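Local coordinates for mandelate racemase/muconate lactonizing enzyme (Polaromonas sp., PDB 2OG9), which probably catalyses a metal-assisted racemisation or related proton-abstraction reaction on a carboxylate substrate, as a TIM-barrel member of the enolase superfamily, at residues Ser148-Asn153 with Glu331-His336; Leu310-His315 with Ala326-Glu331; Pro342-Arg347 with Leu365-Gln370. All coordinates share one frame; numbering follows the deposited sequence.

Interaction 1: Ser148-Asn153 with Glu331-His336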
loop_
_atom_site.group_PDB
_atom_site.type_symbol
_atom_site.label_atom_id
_atom_site.label_comp_id
_atom_site.label_asym_id
_atom_site.label_seq_id
_atom_site.Cartn_x
_atom_site.Cartn_y
_atom_site.Cartn_z
ATOM N N SER A 148 -19.360 18.009 32.674
ATOM C CA SER A 148 -19.193 16.818 33.507
ATOM C C SER A 148 -18.774 15.684 32.574
ATOM O O SER A 148 -19.122 15.697 31.400
ATOM C CB SER A 148 -20.495 16.465 34.235
ATOM O OG SER A 148 -21.491 16.040 33.331
ATOM N N VAL A 149 -18.038 14.712 33.105
ATOM C CA VAL A 149 -17.523 13.596 32.314
ATOM C C VAL A 149 -17.919 12.220 32.859
ATOM O O VAL A 149 -17.886 11.993 34.070
ATOM C CB VAL A 149 -15.974 13.674 32.254
ATOM C CG1 VAL A 149 -15.418 12.516 31.439
ATOM C CG2 VAL A 149 -15.543 15.009 31.645
ATOM N N ARG A 150 -18.281 11.299 31.966
ATOM C CA ARG A 150 -18.658 9.953 32.397
ATOM C C ARG A 150 -17.508 9.385 33.222
ATOM O O ARG A 150 -16.346 9.536 32.855
ATOM C CB ARG A 150 -18.918 9.037 31.196
ATOM C CG ARG A 150 -19.978 9.534 30.218
ATOM C CD ARG A 150 -20.498 8.396 29.343
ATOM N NE ARG A 150 -21.324 7.457 30.104
ATOM C CZ ARG A 150 -22.016 6.454 29.564
ATOM N NH1 ARG A 150 -21.985 6.248 28.254
ATOM N NH2 ARG A 150 -22.759 5.664 30.333
ATOM N N CYS A 151 -17.823 8.744 34.343
ATOM C CA CYS A 151 -16.782 8.175 35.182
ATOM C C CYS A 151 -17.092 6.731 35.551
ATOM O O CYS A 151 -18.236 6.277 35.454
ATOM C CB CYS A 151 -16.603 9.000 36.466
ATOM S SG CYS A 151 -18.024 8.972 37.604
ATOM N N TYR A 152 -16.054 6.020 35.982
ATOM C CA TYR A 152 -16.167 4.626 36.377
ATOM C C TYR A 152 -15.108 4.372 37.432
ATOM O O TYR A 152 -14.188 5.178 37.599
ATOM C CB TYR A 152 -15.914 3.721 35.170
ATOM C CG TYR A 152 -14.509 3.830 34.601
ATOM C CD1 TYR A 152 -13.515 2.925 34.965
ATOM C CD2 TYR A 152 -14.178 4.844 33.704
ATOM C CE1 TYR A 152 -12.220 3.025 34.450
ATOM C CE2 TYR A 152 -12.883 4.955 33.182
ATOM C CZ TYR A 152 -11.914 4.043 33.560
ATOM O OH TYR A 152 -10.633 4.154 33.059
ATOM N N ASN A 153 -15.237 3.262 38.150
ATOM C CA ASN A 153 -14.261 2.909 39.167
ATOM C C ASN A 153 -14.167 1.391 39.312
ATOM O O ASN A 153 -14.959 0.654 38.721
ATOM C CB ASN A 153 -14.614 3.586 40.506
ATOM C CG ASN A 153 -15.670 2.835 41.310
ATOM O OD1 ASN A 153 -16.420 2.012 40.786
ATOM N ND2 ASN A 153 -15.739 3.141 42.604
ATOM N N GLU A 331 -17.576 12.123 23.615
ATOM C CA GLU A 331 -17.764 11.709 25.006
ATOM C C GLU A 331 -16.707 10.749 25.541
ATOM O O GLU A 331 -16.669 9.579 25.164
ATOM C CB GLU A 331 -19.152 11.076 25.189
ATOM C CG GLU A 331 -20.304 12.072 25.228
ATOM C CD GLU A 331 -20.270 12.963 26.464
ATOM O OE1 GLU A 331 -20.177 12.418 27.584
ATOM O OE2 GLU A 331 -20.345 14.205 26.316
ATOM N N PRO A 332 -15.837 11.236 26.439
ATOM C CA PRO A 332 -14.789 10.394 27.017
ATOM C C PRO A 332 -15.235 9.722 28.319
ATOM O O PRO A 332 -16.368 9.908 28.778
ATOM C CB PRO A 332 -13.659 11.385 27.254
ATOM C CG PRO A 332 -14.414 12.605 27.709
ATOM C CD PRO A 332 -15.604 12.660 26.758
ATOM N N TRP A 333 -14.337 8.923 28.885
ATOM C CA TRP A 333 -14.561 8.254 30.163
ATOM C C TRP A 333 -13.328 8.561 31.009
ATOM O O TRP A 333 -12.211 8.563 30.493
ATOM C CB TRP A 333 -14.652 6.730 30.012
ATOM C CG TRP A 333 -15.967 6.178 29.533
ATOM C CD1 TRP A 333 -16.333 5.928 28.239
ATOM C CD2 TRP A 333 -17.054 5.729 30.352
ATOM N NE1 TRP A 333 -17.577 5.341 28.204
ATOM C CE2 TRP A 333 -18.044 5.207 29.485
ATOM C CE3 TRP A 333 -17.288 5.711 31.735
ATOM C CZ2 TRP A 333 -19.251 4.672 29.958
ATOM C CZ3 TRP A 333 -18.489 5.180 32.206
ATOM C CH2 TRP A 333 -19.454 4.666 31.316
ATOM N N VAL A 334 -13.525 8.832 32.295
ATOM C CA VAL A 334 -12.415 9.097 33.205
ATOM C C VAL A 334 -12.610 8.232 34.442
ATOM O O VAL A 334 -13.738 8.099 34.937
ATOM C CB VAL A 334 -12.364 10.588 33.635
ATOM C CG1 VAL A 334 -11.322 10.770 34.727
ATOM C CG2 VAL A 334 -12.020 11.467 32.440
ATOM N N GLU A 335 -11.530 7.638 34.942
ATOM C CA GLU A 335 -11.609 6.788 36.129
ATOM C C GLU A 335 -11.600 7.605 37.408
ATOM O O GLU A 335 -10.753 8.496 37.578
ATOM C CB GLU A 335 -10.434 5.786 36.149
ATOM C CG GLU A 335 -10.371 4.977 37.435
ATOM C CD GLU A 335 -9.296 3.920 37.403
ATOM O OE1 GLU A 335 -8.195 4.222 36.899
ATOM O OE2 GLU A 335 -9.543 2.797 37.888
ATOM N N HIS A 336 -12.571 7.330 38.270
ATOM C CA HIS A 336 -12.641 8.007 39.546
ATOM C C HIS A 336 -11.942 7.174 40.583
ATOM O O HIS A 336 -12.496 6.182 41.077
ATOM C CB HIS A 336 -14.084 8.216 40.038
ATOM C CG HIS A 336 -14.165 8.734 41.439
ATOM N ND1 HIS A 336 -13.885 7.954 42.542
ATOM C CD2 HIS A 336 -14.505 9.955 41.913
ATOM C CE1 HIS A 336 -14.059 8.673 43.635
ATOM N NE2 HIS A 336 -14.437 9.889 43.282
HETATM O O HOH W 1 -18.027 12.079 29.138
HETATM O O HOH W 2 -10.284 6.552 31.595
HETATM O O HOH W 3 -13.674 5.326 43.363
#
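E331 reaches R150 chiefly through water: water 1 donates to E331 OE1 and P332 O and accepts from R150 N. The carboxylate itself is held from outside the two segments, by salt bridges to R146 and R354. P332 turns its CG toward V149 CG1, 3.9 Å away. W333 carries the largest share of the contact. R150 CB sits over the face of the W333 six-membered ring, 3.9 Å from its centroid, and further out the guanidinium covers the same ring, R150 CZ 3.3 Å from W333 CZ2, with the two planes 27° apart. A bend at chi3 of R150 (71°) leads NE back over the indole. C151 O comes to the edge of the ring, 3.4 Å from W333 CZ3, while Y152 CD2 approaches W333 CE3 obliquely. V334 N donates to R150 O at 3.0 Å, and V334 O takes a longer bond from Y152 N. On the face shared with C151, V334 CG2 packs against V149 CG1. E335 lays CB over one face of the Y152 ring, 3.5 Å from CZ. Y152 OH donates to water 2, which in turn donates to W333 O. H336 N donates to Y152 O at 2.8 Å, and water 3 links H336 ND1 to N153 ND2, whose amide also bonds S173. W237 meets both Y152 and W333 edge-to-face. This parallel pairing of first and last strands closes the (beta/alpha)7-beta barrel of the enolase superfamily. Its chemistry is divided: parallel backbone bonds join strands 148-152 and 333-335, the indole offers its pi face to a cationic side chain, which probably steadies the guanidinium, and water reaches polar atoms that the direct pairing leaves apart.

Interaction 2: Leu310-His315 with Ala326-Glu331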
loop_
_atom_site.group_PDB
_atom_site.type_symbol
_atom_site.label_atom_id
_atom_site.label_comp_id
_atom_site.label_asym_id
_atom_site.label_seq_id
_atom_site.Cartn_x
_atom_site.Cartn_y
_atom_site.Cartn_z
ATOM N N LEU A 310 -11.098 8.438 16.995
ATOM C CA LEU A 310 -11.100 7.575 18.177
ATOM C C LEU A 310 -11.764 8.197 19.403
ATOM O O LEU A 310 -12.015 9.406 19.446
ATOM C CB LEU A 310 -9.664 7.193 18.549
ATOM C CG LEU A 310 -8.778 6.598 17.451
ATOM C CD1 LEU A 310 -7.406 6.276 18.032
ATOM C CD2 LEU A 310 -9.423 5.336 16.887
HETATM N N MSE A 311 -12.032 7.346 20.393
HETATM C CA MSE A 311 -12.635 7.747 21.660
HETATM C C MSE A 311 -11.483 7.946 22.640
HETATM O O MSE A 311 -10.400 7.380 22.458
HETATM C CB MSE A 311 -13.550 6.641 22.204
HETATM C CG MSE A 311 -14.686 6.210 21.297
HETATM SE SE MSE A 311 -16.065 7.542 21.147
HETATM C CE MSE A 311 -16.930 7.314 22.869
ATOM N N LEU A 312 -11.719 8.734 23.686
ATOM C CA LEU A 312 -10.687 9.010 24.669
ATOM C C LEU A 312 -11.056 8.556 26.079
ATOM O O LEU A 312 -12.179 8.775 26.545
ATOM C CB LEU A 312 -10.395 10.510 24.692
ATOM C CG LEU A 312 -9.118 10.953 25.392
ATOM C CD1 LEU A 312 -7.918 10.565 24.543
ATOM C CD2 LEU A 312 -9.149 12.461 25.604
ATOM N N ALA A 313 -10.096 7.933 26.756
ATOM C CA ALA A 313 -10.278 7.476 28.129
ATOM C C ALA A 313 -8.935 7.656 28.843
ATOM O O ALA A 313 -8.208 6.690 29.065
ATOM C CB ALA A 313 -10.701 6.003 28.151
ATOM N N PRO A 314 -8.585 8.907 29.201
ATOM C CA PRO A 314 -7.317 9.196 29.886
ATOM C C PRO A 314 -7.153 8.324 31.123
ATOM O O PRO A 314 -8.134 8.020 31.808
ATOM C CB PRO A 314 -7.433 10.677 30.234
ATOM C CG PRO A 314 -8.346 11.213 29.168
ATOM C CD PRO A 314 -9.390 10.131 29.047
ATOM N N HIS A 315 -5.914 7.936 31.415
ATOM C CA HIS A 315 -5.629 7.058 32.551
ATOM C C HIS A 315 -4.975 7.755 33.746
ATOM O O HIS A 315 -4.083 8.584 33.574
ATOM C CB HIS A 315 -4.732 5.907 32.080
ATOM C CG HIS A 315 -4.321 4.968 33.173
ATOM N ND1 HIS A 315 -5.213 4.141 33.821
ATOM C CD2 HIS A 315 -3.112 4.730 33.733
ATOM C CE1 HIS A 315 -4.571 3.433 34.734
ATOM N NE2 HIS A 315 -3.294 3.771 34.701
ATOM N N ALA A 326 -12.726 16.988 29.348
ATOM C CA ALA A 326 -13.811 17.921 29.068
ATOM C C ALA A 326 -13.590 18.625 27.730
ATOM O O ALA A 326 -14.543 19.031 27.067
ATOM C CB ALA A 326 -13.911 18.956 30.188
ATOM N N ALA A 327 -12.330 18.763 27.341
ATOM C CA ALA A 327 -11.969 19.435 26.098
ATOM C C ALA A 327 -11.978 18.553 24.845
ATOM O O ALA A 327 -11.749 19.054 23.749
ATOM C CB ALA A 327 -10.588 20.095 26.256
ATOM N N TYR A 328 -12.239 17.256 24.994
ATOM C CA TYR A 328 -12.261 16.353 23.833
ATOM C C TYR A 328 -13.647 16.386 23.182
ATOM O O TYR A 328 -14.661 16.334 23.872
ATOM C CB TYR A 328 -11.919 14.924 24.272
ATOM C CG TYR A 328 -11.504 14.009 23.136
ATOM C CD1 TYR A 328 -10.289 14.197 22.470
ATOM C CD2 TYR A 328 -12.319 12.952 22.730
ATOM C CE1 TYR A 328 -9.896 13.351 21.423
ATOM C CE2 TYR A 328 -11.937 12.104 21.687
ATOM C CZ TYR A 328 -10.726 12.312 21.039
ATOM O OH TYR A 328 -10.358 11.485 19.997
ATOM N N PRO A 329 -13.705 16.459 21.841
ATOM C CA PRO A 329 -14.961 16.510 21.079
ATOM C C PRO A 329 -15.967 15.394 21.357
ATOM O O PRO A 329 -17.165 15.652 21.469
ATOM C CB PRO A 329 -14.486 16.499 19.624
ATOM C CG PRO A 329 -13.116 17.128 19.702
ATOM C CD PRO A 329 -12.543 16.481 20.931
ATOM N N ARG A 330 -15.491 14.156 21.455
ATOM C CA ARG A 330 -16.382 13.021 21.700
ATOM C C ARG A 330 -16.418 12.605 23.167
ATOM O O ARG A 330 -15.417 12.705 23.869
ATOM C CB ARG A 330 -15.968 11.831 20.831
ATOM C CG ARG A 330 -16.296 11.997 19.353
ATOM C CD ARG A 330 -15.871 10.771 18.564
ATOM N NE ARG A 330 -14.440 10.764 18.284
ATOM C CZ ARG A 330 -13.855 11.548 17.383
ATOM N NH1 ARG A 330 -14.579 12.402 16.676
ATOM N NH2 ARG A 330 -12.546 11.475 17.183
ATOM N N GLU A 331 -17.576 12.123 23.615
ATOM C CA GLU A 331 -17.764 11.709 25.006
ATOM C C GLU A 331 -16.707 10.749 25.541
ATOM O O GLU A 331 -16.669 9.579 25.164
ATOM C CB GLU A 331 -19.152 11.076 25.189
ATOM C CG GLU A 331 -20.304 12.072 25.228
ATOM C CD GLU A 331 -20.270 12.963 26.464
ATOM O OE1 GLU A 331 -20.177 12.418 27.584
ATOM O OE2 GLU A 331 -20.345 14.205 26.316
HETATM O O HOH W 4 -14.379 9.941 23.533
#
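R330 runs from its backbone to the carbonyl of L310. Its CB points toward segment 310-315 and, through CG, leads to CD, which passes SE of the selenomethionine M311 at 4.1 Å; the bend at chi3 (-79°) swings NE toward L310 O. NE and NH2 then grip that oxygen side-on, at 3.0 Å from NE and 3.1 Å from NH2, with the oxygen close to the guanidinium plane. NE stands above the carbonyl plane, whereas NH2 is tilted only 19° from it. NH2 also bonds E306 O, near the C-terminal end of helix 295-307. Y328 OH gives L310 O a third bond, of 2.7 Å, from well above the carbonyl plane. An alanine at R330 would probably leave L310 O with only the tyrosine hydroxyl of these three donors, E306 O without its guanidinium mate, and M311 SE without its neighbour CD. L312 CB lies over one face of the Y328 ring, 3.8 Å from the centroid, and P329 CD covers the opposite face. M311 CE, at the end of a doubly bent chain, comes 3.2 Å from E331 O. Water 4 accepts from L312 N and donates weakly to R330 O and E331 O. Strand 311-312, helix 318-326 and strand 333-335 form a beta-alpha-beta crossover, the repeating connection of the TIM barrel, in which segment 326-331 is the loop from the helix to the second strand.

Interaction 3: Pro342-Arg347 with Leu365-Gln370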
loop_
_atom_site.group_PDB
_atom_site.type_symbol
_atom_site.label_atom_id
_atom_site.label_comp_id
_atom_site.label_asym_id
_atom_site.label_seq_id
_atom_site.Cartn_x
_atom_site.Cartn_y
_atom_site.Cartn_z
ATOM N N PRO A 342 -5.243 12.762 49.310
ATOM C CA PRO A 342 -4.493 13.282 50.463
ATOM C C PRO A 342 -3.480 14.383 50.129
ATOM O O PRO A 342 -3.083 15.152 51.002
ATOM C CB PRO A 342 -3.796 12.037 51.014
ATOM C CG PRO A 342 -4.723 10.942 50.658
ATOM C CD PRO A 342 -5.130 11.296 49.246
ATOM N N LEU A 343 -3.066 14.453 48.870
ATOM C CA LEU A 343 -2.081 15.444 48.441
ATOM C C LEU A 343 -2.654 16.838 48.245
ATOM O O LEU A 343 -1.917 17.823 48.269
ATOM C CB LEU A 343 -1.443 15.012 47.117
ATOM C CG LEU A 343 -0.719 13.670 47.014
ATOM C CD1 LEU A 343 -0.366 13.413 45.553
ATOM C CD2 LEU A 343 0.536 13.678 47.878
ATOM N N PHE A 344 -3.965 16.917 48.039
ATOM C CA PHE A 344 -4.622 18.188 47.773
ATOM C C PHE A 344 -5.710 18.581 48.768
ATOM O O PHE A 344 -6.226 17.748 49.506
ATOM C CB PHE A 344 -5.216 18.141 46.368
ATOM C CG PHE A 344 -4.272 17.584 45.339
ATOM C CD1 PHE A 344 -3.081 18.241 45.044
ATOM C CD2 PHE A 344 -4.556 16.386 44.692
ATOM C CE1 PHE A 344 -2.180 17.711 44.119
ATOM C CE2 PHE A 344 -3.661 15.845 43.764
ATOM C CZ PHE A 344 -2.470 16.511 43.478
ATOM N N ASN A 345 -6.056 19.864 48.759
ATOM C CA ASN A 345 -7.081 20.401 49.644
ATOM C C ASN A 345 -8.436 20.389 48.960
ATOM O O ASN A 345 -9.459 20.603 49.604
ATOM C CB ASN A 345 -6.734 21.836 50.031
ATOM C CG ASN A 345 -5.425 21.934 50.771
ATOM O OD1 ASN A 345 -4.568 22.761 50.444
ATOM N ND2 ASN A 345 -5.258 21.091 51.779
ATOM N N GLU A 346 -8.440 20.126 47.656
ATOM C CA GLU A 346 -9.671 20.111 46.870
ATOM C C GLU A 346 -10.131 18.691 46.539
ATOM O O GLU A 346 -9.361 17.743 46.649
ATOM C CB GLU A 346 -9.469 20.897 45.573
ATOM C CG GLU A 346 -9.059 22.362 45.759
ATOM C CD GLU A 346 -7.611 22.532 46.180
ATOM O OE1 GLU A 346 -6.826 21.567 46.055
ATOM O OE2 GLU A 346 -7.245 23.641 46.624
ATOM N N ARG A 347 -11.386 18.549 46.121
ATOM C CA ARG A 347 -11.932 17.234 45.794
ATOM C C ARG A 347 -12.814 17.263 44.556
ATOM O O ARG A 347 -13.387 18.296 44.210
ATOM C CB ARG A 347 -12.754 16.694 46.972
ATOM C CG ARG A 347 -11.951 16.379 48.223
ATOM C CD ARG A 347 -11.157 15.093 48.058
ATOM N NE ARG A 347 -10.409 14.726 49.259
ATOM C CZ ARG A 347 -9.282 15.311 49.663
ATOM N NH1 ARG A 347 -8.747 16.308 48.965
ATOM N NH2 ARG A 347 -8.678 14.887 50.766
ATOM N N LEU A 365 -6.057 22.994 42.154
ATOM C CA LEU A 365 -5.379 22.212 43.180
ATOM C C LEU A 365 -4.355 23.010 43.981
ATOM O O LEU A 365 -3.652 23.867 43.437
ATOM C CB LEU A 365 -4.654 21.018 42.541
ATOM C CG LEU A 365 -5.453 20.002 41.718
ATOM C CD1 LEU A 365 -4.474 19.073 41.007
ATOM C CD2 LEU A 365 -6.401 19.204 42.615
ATOM N N THR A 366 -4.282 22.713 45.276
ATOM C CA THR A 366 -3.313 23.328 46.180
ATOM C C THR A 366 -2.808 22.190 47.058
ATOM O O THR A 366 -3.566 21.276 47.388
ATOM C CB THR A 366 -3.936 24.436 47.068
ATOM O OG1 THR A 366 -5.070 23.914 47.770
ATOM C CG2 THR A 366 -4.354 25.632 46.219
ATOM N N LEU A 367 -1.534 22.233 47.424
ATOM C CA LEU A 367 -0.937 21.176 48.231
ATOM C C LEU A 367 -1.438 21.144 49.668
ATOM O O LEU A 367 -1.500 22.174 50.334
ATOM C CB LEU A 367 0.582 21.321 48.233
ATOM C CG LEU A 367 1.224 21.338 46.846
ATOM C CD1 LEU A 367 2.724 21.608 46.969
ATOM C CD2 LEU A 367 0.967 20.006 46.163
ATOM N N SER A 368 -1.781 19.950 50.142
ATOM C CA SER A 368 -2.267 19.791 51.504
ATOM C C SER A 368 -1.093 19.872 52.475
ATOM O O SER A 368 0.069 19.852 52.066
ATOM C CB SER A 368 -2.962 18.439 51.664
ATOM O OG SER A 368 -2.018 17.379 51.646
ATOM N N GLY A 369 -1.400 19.964 53.763
ATOM C CA GLY A 369 -0.350 20.037 54.760
ATOM C C GLY A 369 0.403 18.725 54.883
ATOM O O GLY A 369 1.528 18.696 55.379
ATOM N N GLN A 370 -0.217 17.638 54.429
ATOM C CA GLN A 370 0.393 16.310 54.482
ATOM C C GLN A 370 1.577 16.146 53.540
ATOM O O GLN A 370 2.464 15.329 53.789
ATOM C CB GLN A 370 -0.649 15.236 54.154
ATOM C CG GLN A 370 -1.380 14.682 55.360
ATOM C CD GLN A 370 -0.552 13.658 56.123
ATOM O OE1 GLN A 370 0.611 13.901 56.455
ATOM N NE2 GLN A 370 -1.152 12.508 56.408
#
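The backbones of F344 and L367 form a single bridge, with S368 N donating to L343 O at 2.8 Å and N345 N donating to T366 O in a longer bond. E346 holds T366 through OE1, which accepts from T366 N at 2.9 Å, on the syn side but 34° out of the carboxylate plane. T366 OG1 also donates to E346 OE2; their modelled distance of 2.5 Å is shorter than usual, so its exact length is doubtful. The hydroxyl lies between the backbone N and the carbonyl carbon (chi1 54°), and the two side chains cross at about a right angle. S368 OG bonds P342 O at 2.6 Å in the carbonyl plane. The F344 ring is sandwiched: L343 CB sits over the centre of one face and L365 CD1 over that of the other, 4.1 Å from the centroid. L365 CD2 lies over F344 CG on that same face, and T366 O comes to the ring edge. R347 curls back on its own segment, its NH1 donating to F344 O at 3.0 Å and to E346 O at 2.8 Å. Inward, L343, F344 and L367 rest on F51 of strand 46-56, and L343 also on C23 and L25 of strand 15-26. F344 and L365 touch E319 of helix 318-326. S368 OG accepts a weak capping bond from Q370 N just ahead of helix 370-374. Two loops after the last barrel strand are thus laid against the antiparallel sheet of the N-terminal domain, a joint between domains in keeping with the enolase-superfamily fold.

Overall arrangement
Interactions 1 and 2 adjoin in the barrel part of the chain, their centres about 9 Å apart. They share E331, and W333 N of the first probably bonds L312 O of the second, so strand 333-335 lies next to strand 311-312 as well as 148-152. Interaction 1 is the most buried and rests on a strand ladder with an aromatic and cationic face; interaction 2, partly buried, converges side-chain donors on one carbonyl. Interaction 3 lies apart, its centre about 22 Å from that of interaction 1 and about 26 Å from that of interaction 2. Joining loops at the surface, with several exposed residues, it relies on carboxylate and hydroxyl bonds above an apolar underside.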